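Putative epimerase (Burkholderia cenocepacia, PDB 4LW8) is a putative NAD(P)-dependent epimerase of the epimerase/dehydratase family, probably acting on a sugar in the biosynthesis of the lipopolysaccharide O-antigen. Local coordinates at residues F29-Y43 / V227-E239. Sequence-based numbering, arbitrary orientation.
Sequences FTGRYMAERLQAAGY and VRDVTAAYLKLIE
Thr231 fits as a knob into the hole formed by Thr30, Tyr33, Met34 and Arg37, and helices 29-40 and 227-239, whose axes approach to 9.0 Å at an angle of 51°, illustrate how a small polar residue can key one helix into another. Its OG1, set between backbone N and carbonyl carbon (chi1 54°), turns back to hydrogen-bond Val227 O, while Thr231 CG2 lies 3.9 Å from Thr30 CG2, the two side chains sliding past each other in opposite directions. Arg37 crosses Thr231 at about a right angle. Bent at chi2 (72°), it lays its guanidinium edge against the other helix: NE and NH2 both grip Arg228 O, the NH2 bond being 2.9 Å long, and NE adds a weak bond to Thr231 OG1. That carbonyl also serves Ala232 N, so three N-H groups share it; NE comes in the carbonyl plane on a lone pair, NH2 from above the plane. Glu36 OE1 takes a weak hydrogen bond from Arg37 NH1, part of a salt bridge that probably offsets some of the positive charge.

Toward the helix starts, Val227 presents CG1 over the centre of the Tyr33 ring face, a CH-pi contact 3.8 Å from the centroid; Phe29 and Val227 point at each other from opposite directions, Phe29 CZ meeting Val227 CB. Further along, Met34, bent at chi2 and chi3, brings SD to the edge of the Tyr234 ring, 5.2 Å from the centroid, a Met-aromatic contact. Leu235 then spreads CD1 and CD2 against Ala41 CB, just before the Schellman turn at Gly42, and Tyr43 OH touches Ile238 CG2.

Both helices pack on the Rossmann-type sheet: Leu38 and Tyr43 rest on strand 20-24, Tyr234 and Ile238 on strand 130-134, and Thr30 OG1 hydrogen-bonds Tyr188 OH on strand 180-189.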
ATOM      1  N   PHE A  29     -20.701 -14.069   1.529  1.00 31.84           N
ATOM      2  CA  PHE A  29     -20.394 -15.495   1.535  1.00 33.44           C
ATOM      3  C   PHE A  29     -19.637 -15.947   2.788  1.00 29.06           C
ATOM      4  O   PHE A  29     -20.104 -16.813   3.516  1.00 27.85           O
ATOM      5  CB  PHE A  29     -19.579 -15.839   0.288  1.00 29.79           C
ATOM      6  CG  PHE A  29     -18.921 -17.192   0.338  1.00 29.76           C
ATOM      7  CD1 PHE A  29     -19.683 -18.349   0.408  1.00 32.00           C
ATOM      8  CD2 PHE A  29     -17.539 -17.305   0.261  1.00 32.69           C
ATOM      9  CE1 PHE A  29     -19.080 -19.585   0.438  1.00 33.22           C
ATOM     10  CE2 PHE A  29     -16.935 -18.532   0.291  1.00 30.46           C
ATOM     11  CZ  PHE A  29     -17.704 -19.679   0.379  1.00 31.88           C
ATOM     12  N   THR A  30     -18.487 -15.347   3.051  1.00 27.33           N
ATOM     13  CA  THR A  30     -17.660 -15.736   4.193  1.00 25.14           C
ATOM     14  C   THR A  30     -18.344 -15.401   5.516  1.00 29.46           C
ATOM     15  O   THR A  30     -18.316 -16.187   6.464  1.00 28.29           O
ATOM     16  CB  THR A  30     -16.292 -15.041   4.131  1.00 24.14           C
ATOM     17  OG1 THR A  30     -15.652 -15.384   2.891  1.00 24.83           O
ATOM     18  CG2 THR A  30     -15.412 -15.486   5.289  1.00 27.28           C
ATOM     19  N   GLY A  31     -18.985 -14.239   5.556  1.00 26.77           N
ATOM     20  CA  GLY A  31     -19.677 -13.776   6.751  1.00 26.40           C
ATOM     21  C   GLY A  31     -20.736 -14.740   7.260  1.00 26.64           C
ATOM     22  O   GLY A  31     -20.894 -14.914   8.457  1.00 29.37           O
ATOM     23  N   ARG A  32     -21.457 -15.378   6.351  1.00 28.41           N
ATOM     24  CA  ARG A  32     -22.505 -16.318   6.749  1.00 32.84           C
ATOM     25  C   ARG A  32     -21.943 -17.460   7.594  1.00 36.37           C
ATOM     26  O   ARG A  32     -22.551 -17.875   8.574  1.00 39.85           O
ATOM     27  CB  ARG A  32     -23.229 -16.876   5.526  1.00 38.10           C
ATOM     28  CG  ARG A  32     -24.205 -17.985   5.880  1.00 43.04           C
ATOM     29  CD  ARG A  32     -25.193 -18.261   4.770  1.00 49.86           C
ATOM     30  NE  ARG A  32     -24.570 -18.942   3.641  1.00 50.14           N
ATOM     31  CZ  ARG A  32     -25.198 -19.800   2.845  1.00 55.54           C
ATOM     32  NH1 ARG A  32     -26.473 -20.109   3.061  1.00 57.65           N
ATOM     33  NH2 ARG A  32     -24.546 -20.363   1.839  1.00 55.41           N
ATOM     34  N   TYR A  33     -20.798 -17.986   7.178  1.00 31.19           N
ATOM     35  CA  TYR A  33     -20.103 -19.023   7.925  1.00 31.16           C
ATOM     36  C   TYR A  33     -19.397 -18.483   9.187  1.00 32.88           C
ATOM     37  O   TYR A  33     -19.341 -19.170  10.200  1.00 29.76           O
ATOM     38  CB  TYR A  33     -19.119 -19.725   6.997  1.00 28.29           C
ATOM     39  CG  TYR A  33     -19.854 -20.460   5.899  1.00 29.92           C
ATOM     40  CD1 TYR A  33     -20.400 -21.717   6.120  1.00 31.91           C
ATOM     41  CD2 TYR A  33     -20.045 -19.874   4.653  1.00 29.78           C
ATOM     42  CE1 TYR A  33     -21.090 -22.380   5.127  1.00 33.65           C
ATOM     43  CE2 TYR A  33     -20.724 -20.538   3.645  1.00 31.60           C
ATOM     44  CZ  TYR A  33     -21.252 -21.786   3.897  1.00 33.49           C
ATOM     45  OH  TYR A  33     -21.947 -22.451   2.919  1.00 37.99           O
ATOM     46  N   MET A  34     -18.863 -17.263   9.129  1.00 24.94           N
ATOM     47  CA  MET A  34     -18.214 -16.665  10.297  1.00 24.83           C
ATOM     48  C   MET A  34     -19.236 -16.493  11.417  1.00 29.86           C
ATOM     49  O   MET A  34     -18.940 -16.687  12.605  1.00 29.63           O
ATOM     50  CB  MET A  34     -17.589 -15.306   9.952  1.00 26.60           C
ATOM     51  CG  MET A  34     -16.600 -14.807  11.004  1.00 27.31           C
ATOM     52  SD  MET A  34     -15.123 -15.834  11.076  1.00 26.37           S
ATOM     53  CE  MET A  34     -15.164 -16.390  12.788  1.00 29.90           C
ATOM     54  N   ALA A  35     -20.452 -16.140  11.022  1.00 25.89           N
ATOM     55  CA  ALA A  35     -21.542 -15.960  11.972  1.00 30.60           C
ATOM     56  C   ALA A  35     -21.819 -17.256  12.746  1.00 38.63           C
ATOM     57  O   ALA A  35     -21.875 -17.253  13.976  1.00 32.75           O
ATOM     58  CB  ALA A  35     -22.786 -15.481  11.247  1.00 25.41           C
ATOM     59  N   GLU A  36     -21.965 -18.367  12.028  1.00 35.25           N
ATOM     60  CA  GLU A  36     -22.210 -19.652  12.676  1.00 37.15           C
ATOM     61  C   GLU A  36     -21.071 -20.027  13.644  1.00 36.64           C
ATOM     62  O   GLU A  36     -21.323 -20.483  14.759  1.00 34.73           O
ATOM     63  CB  GLU A  36     -22.405 -20.748  11.626  1.00 41.43           C
ATOM     64  CG  GLU A  36     -22.861 -22.094  12.195  1.00 47.25           C
ATOM     65  CD  GLU A  36     -21.726 -22.899  12.817  1.00 54.33           C
ATOM     66  OE1 GLU A  36     -20.557 -22.714  12.390  1.00 49.24           O
ATOM     67  OE2 GLU A  36     -22.008 -23.704  13.738  1.00 54.11           O
ATOM     68  N   ARG A  37     -19.826 -19.853  13.214  1.00 31.22           N
ATOM     69  CA  ARG A  37     -18.674 -20.130  14.082  1.00 36.06           C
ATOM     70  C   ARG A  37     -18.734 -19.309  15.378  1.00 38.04           C
ATOM     71  O   ARG A  37     -18.602 -19.852  16.469  1.00 37.70           O
ATOM     72  CB  ARG A  37     -17.364 -19.843  13.349  1.00 29.04           C
ATOM     73  CG  ARG A  37     -16.732 -21.067  12.692  1.00 39.18           C
ATOM     74  CD  ARG A  37     -17.489 -21.558  11.440  1.00 39.74           C
ATOM     75  NE  ARG A  37     -16.803 -22.718  10.866  1.00 35.31           N
ATOM     76  CZ  ARG A  37     -16.991 -23.969  11.281  1.00 44.18           C
ATOM     77  NH1 ARG A  37     -17.867 -24.224  12.249  1.00 45.43           N
ATOM     78  NH2 ARG A  37     -16.316 -24.966  10.727  1.00 40.71           N
ATOM     79  N   LEU A  38     -18.938 -18.002  15.249  1.00 31.24           N
ATOM     80  CA  LEU A  38     -19.005 -17.115  16.404  1.00 27.97           C
ATOM     81  C   LEU A  38     -20.191 -17.415  17.320  1.00 35.34           C
ATOM     82  O   LEU A  38     -20.051 -17.409  18.537  1.00 33.86           O
ATOM     83  CB  LEU A  38     -19.072 -15.657  15.953  1.00 25.88           C
ATOM     84  CG  LEU A  38     -17.756 -15.113  15.376  1.00 32.71           C
ATOM     85  CD1 LEU A  38     -18.014 -13.820  14.652  1.00 25.93           C
ATOM     86  CD2 LEU A  38     -16.725 -14.903  16.483  1.00 29.13           C
ATOM     87  N   GLN A  39     -21.357 -17.661  16.732  1.00 31.72           N
ATOM     88  CA  GLN A  39     -22.540 -18.008  17.509  1.00 35.77           C
ATOM     89  C   GLN A  39     -22.333 -19.275  18.323  1.00 37.56           C
ATOM     90  O   GLN A  39     -22.721 -19.342  19.488  1.00 40.00           O
ATOM     91  CB  GLN A  39     -23.751 -18.164  16.587  1.00 40.98           C
ATOM     92  CG  GLN A  39     -24.399 -16.835  16.218  1.00 39.71           C
ATOM     93  CD  GLN A  39     -25.425 -16.970  15.119  1.00 44.29           C
ATOM     94  OE1 GLN A  39     -25.542 -18.020  14.484  1.00 46.78           O
ATOM     95  NE2 GLN A  39     -26.188 -15.911  14.893  1.00 48.55           N
ATOM     96  N   ALA A  40     -21.709 -20.280  17.715  1.00 37.04           N
ATOM     97  CA  ALA A  40     -21.428 -21.540  18.412  1.00 42.06           C
ATOM     98  C   ALA A  40     -20.377 -21.359  19.501  1.00 38.70           C
ATOM     99  O   ALA A  40     -20.339 -22.120  20.456  1.00 40.95           O
ATOM    100  CB  ALA A  40     -20.981 -22.614  17.427  1.00 42.17           C
ATOM    101  N   ALA A  41     -19.517 -20.358  19.351  1.00 36.52           N
ATOM    102  CA  ALA A  41     -18.522 -20.061  20.376  1.00 38.45           C
ATOM    103  C   ALA A  41     -19.123 -19.171  21.462  1.00 44.84           C
ATOM    104  O   ALA A  41     -18.425 -18.756  22.386  1.00 47.53           O
ATOM    105  CB  ALA A  41     -17.308 -19.398  19.766  1.00 34.64           C
ATOM    106  N   GLY A  42     -20.408 -18.854  21.318  1.00 41.65           N
ATOM    107  CA  GLY A  42     -21.159 -18.146  22.343  1.00 43.63           C
ATOM    108  C   GLY A  42     -21.314 -16.640  22.194  1.00 43.05           C
ATOM    109  O   GLY A  42     -21.764 -15.989  23.132  1.00 43.65           O
ATOM    110  N   TYR A  43     -20.963 -16.080  21.037  1.00 33.27           N
ATOM    111  CA  TYR A  43     -21.097 -14.635  20.829  1.00 33.12           C
ATOM    112  C   TYR A  43     -22.494 -14.205  20.376  1.00 36.75           C
ATOM    113  O   TYR A  43     -23.197 -14.948  19.693  1.00 39.79           O
ATOM    114  CB  TYR A  43     -20.096 -14.129  19.781  1.00 28.48           C
ATOM    115  CG  TYR A  43     -18.638 -14.131  20.201  1.00 35.43           C
ATOM    116  CD1 TYR A  43     -18.060 -13.011  20.797  1.00 31.18           C
ATOM    117  CD2 TYR A  43     -17.833 -15.248  19.984  1.00 34.51           C
ATOM    118  CE1 TYR A  43     -16.717 -13.010  21.183  1.00 34.28           C
ATOM    119  CE2 TYR A  43     -16.493 -15.257  20.356  1.00 34.05           C
ATOM    120  CZ  TYR A  43     -15.941 -14.139  20.961  1.00 34.98           C
ATOM    121  OH  TYR A  43     -14.616 -14.156  21.337  1.00 37.15           O
ATOM    122  N   VAL A 227     -14.497 -23.053   3.032  1.00 29.20           N
ATOM    123  CA  VAL A 227     -14.835 -21.856   3.810  1.00 23.66           C
ATOM    124  C   VAL A 227     -15.123 -22.188   5.297  1.00 28.81           C
ATOM    125  O   VAL A 227     -14.811 -21.396   6.195  1.00 27.74           O
ATOM    126  CB  VAL A 227     -16.053 -21.106   3.182  1.00 27.71           C
ATOM    127  CG1 VAL A 227     -17.323 -21.974   3.210  1.00 24.99           C
ATOM    128  CG2 VAL A 227     -16.286 -19.772   3.876  1.00 26.52           C
ATOM    129  N   ARG A 228     -15.663 -23.374   5.565  1.00 29.37           N
ATOM    130  CA  ARG A 228     -15.934 -23.767   6.940  1.00 28.50           C
ATOM    131  C   ARG A 228     -14.631 -23.949   7.730  1.00 32.31           C
ATOM    132  O   ARG A 228     -14.555 -23.556   8.894  1.00 29.11           O
ATOM    133  CB  ARG A 228     -16.766 -25.051   6.978  1.00 29.31           C
ATOM    134  CG  ARG A 228     -18.185 -24.867   6.476  1.00 33.70           C
ATOM    135  CD  ARG A 228     -18.885 -26.179   6.233  1.00 31.77           C
ATOM    136  NE  ARG A 228     -18.222 -26.955   5.188  1.00 36.47           N
ATOM    137  CZ  ARG A 228     -18.635 -28.154   4.793  1.00 38.25           C
ATOM    138  NH1 ARG A 228     -19.711 -28.701   5.355  1.00 33.98           N
ATOM    139  NH2 ARG A 228     -17.979 -28.804   3.844  1.00 37.72           N
ATOM    140  N   ASP A 229     -13.601 -24.503   7.091  1.00 29.98           N
ATOM    141  CA  ASP A 229     -12.280 -24.623   7.713  1.00 33.36           C
ATOM    142  C   ASP A 229     -11.648 -23.256   7.930  1.00 33.13           C
ATOM    143  O   ASP A 229     -10.986 -23.012   8.943  1.00 36.85           O
ATOM    144  CB  ASP A 229     -11.318 -25.458   6.854  1.00 29.70           C
ATOM    145  CG  ASP A 229     -11.749 -26.910   6.703  1.00 33.85           C
ATOM    146  OD1 ASP A 229     -12.652 -27.370   7.432  1.00 38.81           O
ATOM    147  OD2 ASP A 229     -11.149 -27.609   5.861  1.00 34.03           O
ATOM    148  N   VAL A 230     -11.821 -22.369   6.954  1.00 27.13           N
ATOM    149  CA  VAL A 230     -11.197 -21.050   7.029  1.00 22.78           C
ATOM    150  C   VAL A 230     -11.786 -20.252   8.205  1.00 27.99           C
ATOM    151  O   VAL A 230     -11.060 -19.661   9.008  1.00 26.28           O
ATOM    152  CB  VAL A 230     -11.369 -20.272   5.708  1.00 27.71           C
ATOM    153  CG1 VAL A 230     -11.020 -18.786   5.882  1.00 24.87           C
ATOM    154  CG2 VAL A 230     -10.532 -20.917   4.567  1.00 20.26           C
ATOM    155  N   THR A 231     -13.103 -20.266   8.335  1.00 27.61           N
ATOM    156  CA  THR A 231     -13.727 -19.511   9.408  1.00 23.77           C
ATOM    157  C   THR A 231     -13.452 -20.167  10.773  1.00 31.29           C
ATOM    158  O   THR A 231     -13.379 -19.468  11.785  1.00 29.37           O
ATOM    159  CB  THR A 231     -15.234 -19.320   9.140  1.00 28.06           C
ATOM    160  OG1 THR A 231     -15.856 -20.589   8.917  1.00 29.86           O
ATOM    161  CG2 THR A 231     -15.428 -18.441   7.886  1.00 21.16           C
ATOM    162  N   ALA A 232     -13.291 -21.492  10.811  1.00 27.63           N
ATOM    163  CA  ALA A 232     -12.887 -22.154  12.059  1.00 33.64           C
ATOM    164  C   ALA A 232     -11.505 -21.646  12.498  1.00 35.12           C
ATOM    165  O   ALA A 232     -11.269 -21.421  13.677  1.00 36.46           O
ATOM    166  CB  ALA A 232     -12.881 -23.674  11.906  1.00 30.65           C
ATOM    167  N   ALA A 233     -10.602 -21.467  11.538  1.00 29.50           N
ATOM    168  CA  ALA A 233      -9.280 -20.897  11.803  1.00 30.96           C
ATOM    169  C   ALA A 233      -9.371 -19.441  12.269  1.00 28.47           C
ATOM    170  O   ALA A 233      -8.670 -19.032  13.190  1.00 31.52           O
ATOM    171  CB  ALA A 233      -8.407 -20.990  10.545  1.00 26.70           C
ATOM    172  N   TYR A 234     -10.236 -18.666  11.622  1.00 26.59           N
ATOM    173  CA  TYR A 234     -10.478 -17.285  12.010  1.00 26.85           C
ATOM    174  C   TYR A 234     -10.919 -17.215  13.485  1.00 29.94           C
ATOM    175  O   TYR A 234     -10.424 -16.388  14.257  1.00 28.30           O
ATOM    176  CB  TYR A 234     -11.548 -16.645  11.115  1.00 23.86           C
ATOM    177  CG  TYR A 234     -11.089 -16.225   9.714  1.00 21.24           C
ATOM    178  CD1 TYR A 234      -9.828 -16.574   9.233  1.00 26.12           C
ATOM    179  CD2 TYR A 234     -11.919 -15.463   8.887  1.00 24.03           C
ATOM    180  CE1 TYR A 234      -9.407 -16.188   7.960  1.00 28.60           C
ATOM    181  CE2 TYR A 234     -11.508 -15.069   7.610  1.00 23.97           C
ATOM    182  CZ  TYR A 234     -10.239 -15.443   7.152  1.00 26.17           C
ATOM    183  OH  TYR A 234      -9.811 -15.073   5.886  1.00 25.54           O
ATOM    184  N   LEU A 235     -11.819 -18.107  13.881  1.00 24.55           N
ATOM    185  CA  LEU A 235     -12.283 -18.134  15.263  1.00 31.93           C
ATOM    186  C   LEU A 235     -11.131 -18.446  16.219  1.00 31.71           C
ATOM    187  O   LEU A 235     -11.010 -17.823  17.274  1.00 31.47           O
ATOM    188  CB  LEU A 235     -13.413 -19.149  15.444  1.00 33.86           C
ATOM    189  CG  LEU A 235     -13.857 -19.345  16.898  1.00 29.34           C
ATOM    190  CD1 LEU A 235     -14.432 -18.065  17.493  1.00 30.57           C
ATOM    191  CD2 LEU A 235     -14.846 -20.506  17.029  1.00 33.68           C
ATOM    192  N   LYS A 236     -10.282 -19.399  15.844  1.00 30.75           N
ATOM    193  CA  LYS A 236      -9.125 -19.751  16.667  1.00 32.99           C
ATOM    194  C   LYS A 236      -8.180 -18.562  16.820  1.00 32.67           C
ATOM    195  O   LYS A 236      -7.609 -18.347  17.888  1.00 30.78           O
ATOM    196  CB  LYS A 236      -8.381 -20.956  16.070  1.00 34.91           C
ATOM    197  CG  LYS A 236      -9.060 -22.285  16.354  1.00 43.51           C
ATOM    198  CD  LYS A 236      -8.946 -22.620  17.844  1.00 53.03           C
ATOM    199  CE  LYS A 236      -9.516 -23.989  18.189  1.00 61.32           C
ATOM    200  NZ  LYS A 236     -11.000 -23.997  18.105  1.00 66.10           N
ATOM    201  N   LEU A 237      -8.023 -17.777  15.761  1.00 27.70           N
ATOM    202  CA  LEU A 237      -7.212 -16.565  15.844  1.00 30.43           C
ATOM    203  C   LEU A 237      -7.842 -15.523  16.770  1.00 30.08           C
ATOM    204  O   LEU A 237      -7.144 -14.817  17.500  1.00 28.88           O
ATOM    205  CB  LEU A 237      -6.985 -15.973  14.457  1.00 32.34           C
ATOM    206  CG  LEU A 237      -6.063 -16.835  13.584  1.00 30.74           C
ATOM    207  CD1 LEU A 237      -6.014 -16.268  12.175  1.00 27.68           C
ATOM    208  CD2 LEU A 237      -4.663 -16.911  14.197  1.00 27.96           C
ATOM    209  N   ILE A 238      -9.160 -15.409  16.715  1.00 27.85           N
ATOM    210  CA  ILE A 238      -9.884 -14.553  17.647  1.00 28.96           C
ATOM    211  C   ILE A 238      -9.612 -14.991  19.102  1.00 30.82           C
ATOM    212  O   ILE A 238      -9.229 -14.178  19.945  1.00 27.65           O
ATOM    213  CB  ILE A 238     -11.408 -14.584  17.354  1.00 30.12           C
ATOM    214  CG1 ILE A 238     -11.728 -13.802  16.069  1.00 26.98           C
ATOM    215  CG2 ILE A 238     -12.204 -14.072  18.542  1.00 31.57           C
ATOM    216  CD1 ILE A 238     -11.412 -12.312  16.131  1.00 25.16           C
ATOM    217  N   GLU A 239      -9.765 -16.284  19.380  1.00 33.00           N
ATOM    218  CA  GLU A 239      -9.648 -16.789  20.750  1.00 32.86           C
ATOM    219  C   GLU A 239      -8.228 -16.621  21.297  1.00 39.85           C
ATOM    220  O   GLU A 239      -8.039 -16.285  22.466  1.00 37.00           O
ATOM    221  CB  GLU A 239     -10.042 -18.267  20.807  1.00 37.98           C
ATOM    222  CG  GLU A 239     -11.495 -18.523  20.493  1.00 47.84           C
ATOM    223  CD  GLU A 239     -11.820 -19.999  20.305  1.00 59.13           C
ATOM    224  OE1 GLU A 239     -10.899 -20.811  20.031  1.00 59.58           O
ATOM    225  OE2 GLU A 239     -13.015 -20.339  20.421  1.00 62.93           O
TER